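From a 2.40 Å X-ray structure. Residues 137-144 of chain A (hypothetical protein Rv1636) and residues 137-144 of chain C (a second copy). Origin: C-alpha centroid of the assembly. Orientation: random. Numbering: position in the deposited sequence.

Chain A 137-144: LLGSVPAN
Chain C (137-144) LLGSVPAN

Two copies of the same eight residues meet around an approximate twofold, so each contact appears twice with the chains exchanged. The two backbones run in broadly opposite directions and cross at the G139 and S140 pairs: G139(C) CA lies 5.0 Å from G139(A) CA, S140(C) faces S140(A) at the same CA spacing, and L138 of each chain lies across from A143 of the other, CA to CA 6.0 Å for L138(A) with A143(C) and 6.2 Å for the reverse pair. Together the stretches bury 270 Å².

L137(C) has helix-like phi/psi of -68/-28 (chi1 t, chi2 p) and stays out of reach of the partner. L138(C), in the loop, sits at -93/2, with its CA-to-CB bond sideways and an m, t rotamer. L138(C) CB packs 4.3 Å from A143(A) CB, a small apolar contact. The carbonyl does the polar work: L138(C) O accepts from S140(A) OG at 2.7 Å, and water 2 donates to L138(C) O at 2.6 Å while accepting from S140(A) N at 3.1 Å. One carbonyl thus engages both the hydroxyl and, through water, the amide of the same serine.

G139(C), at -81/-173, is extended and brings the backbones close; G139(A) matches it at -79/-178. A CB here would point away from chain A and would have room, so close approach does not by itself demand glycine. G139(C) O lies 3.5 Å from S140(A) CB.

S140(C), at -105/150 with chi1 p (67°), directs its CB toward chain A and is the central polar residue of the contact. S140(C) OG donates to L138(A) O at 2.7 Å and accepts from A143(C) N at 3.3 Å, capping the helix that starts at the next residue. The hydroxyl therefore spends its proton across the interface and a lone pair on its own helix. Water 1 repeats the bridge, donating to L138(A) O at 2.9 Å and accepting from S140(C) N at 3.1 Å. S140(A) is alike (-103/153, chi1 p, 68°), but its cap, A143(A) N to S140(A) OG, is weak at 3.4 Å.

V141(C) (-64/-40, chi1 t) turns its CB away, and P142(C) (-60/-42, C-gamma endo) points sideways; neither makes a close contact. A143(C), at -59/-46, returns toward the partner and sets its CB 4.2 Å from L138(A) CB, where L138(A) is also m, t. N144(C) (-63/-44, chi1 t, chi2 51°) is out of reach, but its N bonds to S140(C) O at 3.1 Å, forming the first helical turn behind the cap.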

# COMPACT_ATOMS: atom_id res chain seq x y z
N LEU A 137 6.75 -5.91 -4.31
CA LEU A 137 5.40 -6.44 -4.29
C LEU A 137 4.59 -5.95 -3.09
O LEU A 137 3.39 -5.68 -3.20
CB LEU A 137 5.41 -7.97 -4.26
CG LEU A 137 4.46 -8.77 -5.16
CD1 LEU A 137 4.22 -10.14 -4.51
CD2 LEU A 137 3.15 -8.05 -5.37
N LEU A 138 5.26 -5.82 -1.95
CA LEU A 138 4.60 -5.41 -0.71
C LEU A 138 4.46 -3.92 -0.49
O LEU A 138 3.95 -3.49 0.54
CB LEU A 138 5.33 -6.03 0.48
CG LEU A 138 5.37 -7.57 0.41
CD1 LEU A 138 6.12 -8.12 1.60
CD2 LEU A 138 3.93 -8.12 0.38
N GLY A 139 4.92 -3.12 -1.45
CA GLY A 139 4.85 -1.68 -1.32
C GLY A 139 3.49 -1.08 -1.60
O GLY A 139 2.51 -1.78 -1.87
N SER A 140 3.43 0.24 -1.50
CA SER A 140 2.20 0.96 -1.76
C SER A 140 2.33 1.58 -3.14
O SER A 140 3.45 1.83 -3.60
CB SER A 140 1.99 2.05 -0.70
OG SER A 140 2.96 3.08 -0.83
N VAL A 141 1.20 1.81 -3.81
CA VAL A 141 1.20 2.39 -5.15
C VAL A 141 1.65 3.85 -5.11
O VAL A 141 2.44 4.28 -5.95
CB VAL A 141 -0.20 2.30 -5.82
CG1 VAL A 141 -0.22 3.07 -7.12
CG2 VAL A 141 -0.55 0.84 -6.08
N PRO A 142 1.16 4.64 -4.13
CA PRO A 142 1.62 6.03 -4.13
C PRO A 142 3.13 6.14 -4.05
O PRO A 142 3.72 7.03 -4.66
CB PRO A 142 0.89 6.64 -2.92
CG PRO A 142 0.56 5.47 -2.07
CD PRO A 142 0.20 4.39 -3.05
N ALA A 143 3.78 5.23 -3.33
CA ALA A 143 5.24 5.30 -3.27
C ALA A 143 5.84 4.86 -4.60
O ALA A 143 6.88 5.37 -5.04
CB ALA A 143 5.77 4.41 -2.14
N ASN A 144 5.18 3.90 -5.23
CA ASN A 144 5.64 3.38 -6.50
C ASN A 144 5.59 4.45 -7.59
O ASN A 144 6.53 4.62 -8.35
CB ASN A 144 4.80 2.18 -6.91
CG ASN A 144 5.58 1.20 -7.75
OD1 ASN A 144 6.62 0.70 -7.32
ND2 ASN A 144 5.08 0.92 -8.95
N LEU C 137 5.73 4.20 7.02
CA LEU C 137 4.66 5.05 6.50
C LEU C 137 4.34 4.81 5.01
O LEU C 137 3.20 5.01 4.59
CB LEU C 137 5.02 6.53 6.70
CG LEU C 137 3.97 7.54 6.24
CD1 LEU C 137 2.71 7.37 7.04
CD2 LEU C 137 4.51 8.95 6.39
N LEU C 138 5.32 4.36 4.25
CA LEU C 138 5.13 4.12 2.81
C LEU C 138 4.74 2.71 2.41
O LEU C 138 4.61 2.42 1.22
CB LEU C 138 6.41 4.50 2.07
CG LEU C 138 6.80 5.96 2.26
CD1 LEU C 138 8.15 6.24 1.62
CD2 LEU C 138 5.71 6.85 1.64
N GLY C 139 4.56 1.83 3.39
CA GLY C 139 4.20 0.45 3.12
C GLY C 139 2.74 0.18 2.83
O GLY C 139 1.93 1.10 2.72
N SER C 140 2.39 -1.09 2.71
CA SER C 140 1.01 -1.48 2.43
C SER C 140 0.38 -2.03 3.69
O SER C 140 1.06 -2.60 4.52
CB SER C 140 0.98 -2.55 1.34
OG SER C 140 1.55 -3.76 1.82
N VAL C 141 -0.93 -1.87 3.84
CA VAL C 141 -1.57 -2.38 5.04
C VAL C 141 -1.47 -3.90 5.18
O VAL C 141 -1.26 -4.40 6.28
CB VAL C 141 -3.06 -1.95 5.14
CG1 VAL C 141 -3.68 -2.53 6.40
CG2 VAL C 141 -3.17 -0.42 5.17
N PRO C 142 -1.63 -4.65 4.07
CA PRO C 142 -1.53 -6.10 4.22
C PRO C 142 -0.16 -6.51 4.76
O PRO C 142 -0.06 -7.37 5.65
CB PRO C 142 -1.82 -6.64 2.81
CG PRO C 142 -1.63 -5.49 1.93
CD PRO C 142 -2.08 -4.30 2.71
N ALA C 143 0.89 -5.87 4.25
CA ALA C 143 2.22 -6.18 4.74
C ALA C 143 2.28 -5.90 6.23
O ALA C 143 2.78 -6.72 7.01
CB ALA C 143 3.27 -5.34 4.03
N ASN C 144 1.75 -4.74 6.61
CA ASN C 144 1.76 -4.32 8.01
C ASN C 144 0.97 -5.24 8.95
O ASN C 144 1.43 -5.57 10.05
CB ASN C 144 1.27 -2.88 8.13
CG ASN C 144 1.80 -2.18 9.37
OD1 ASN C 144 3.01 -2.19 9.62
ND2 ASN C 144 0.90 -1.59 10.16
O HOH W 1 5.16 -2.53 2.96
O HOH W 2 6.20 1.15 -0.35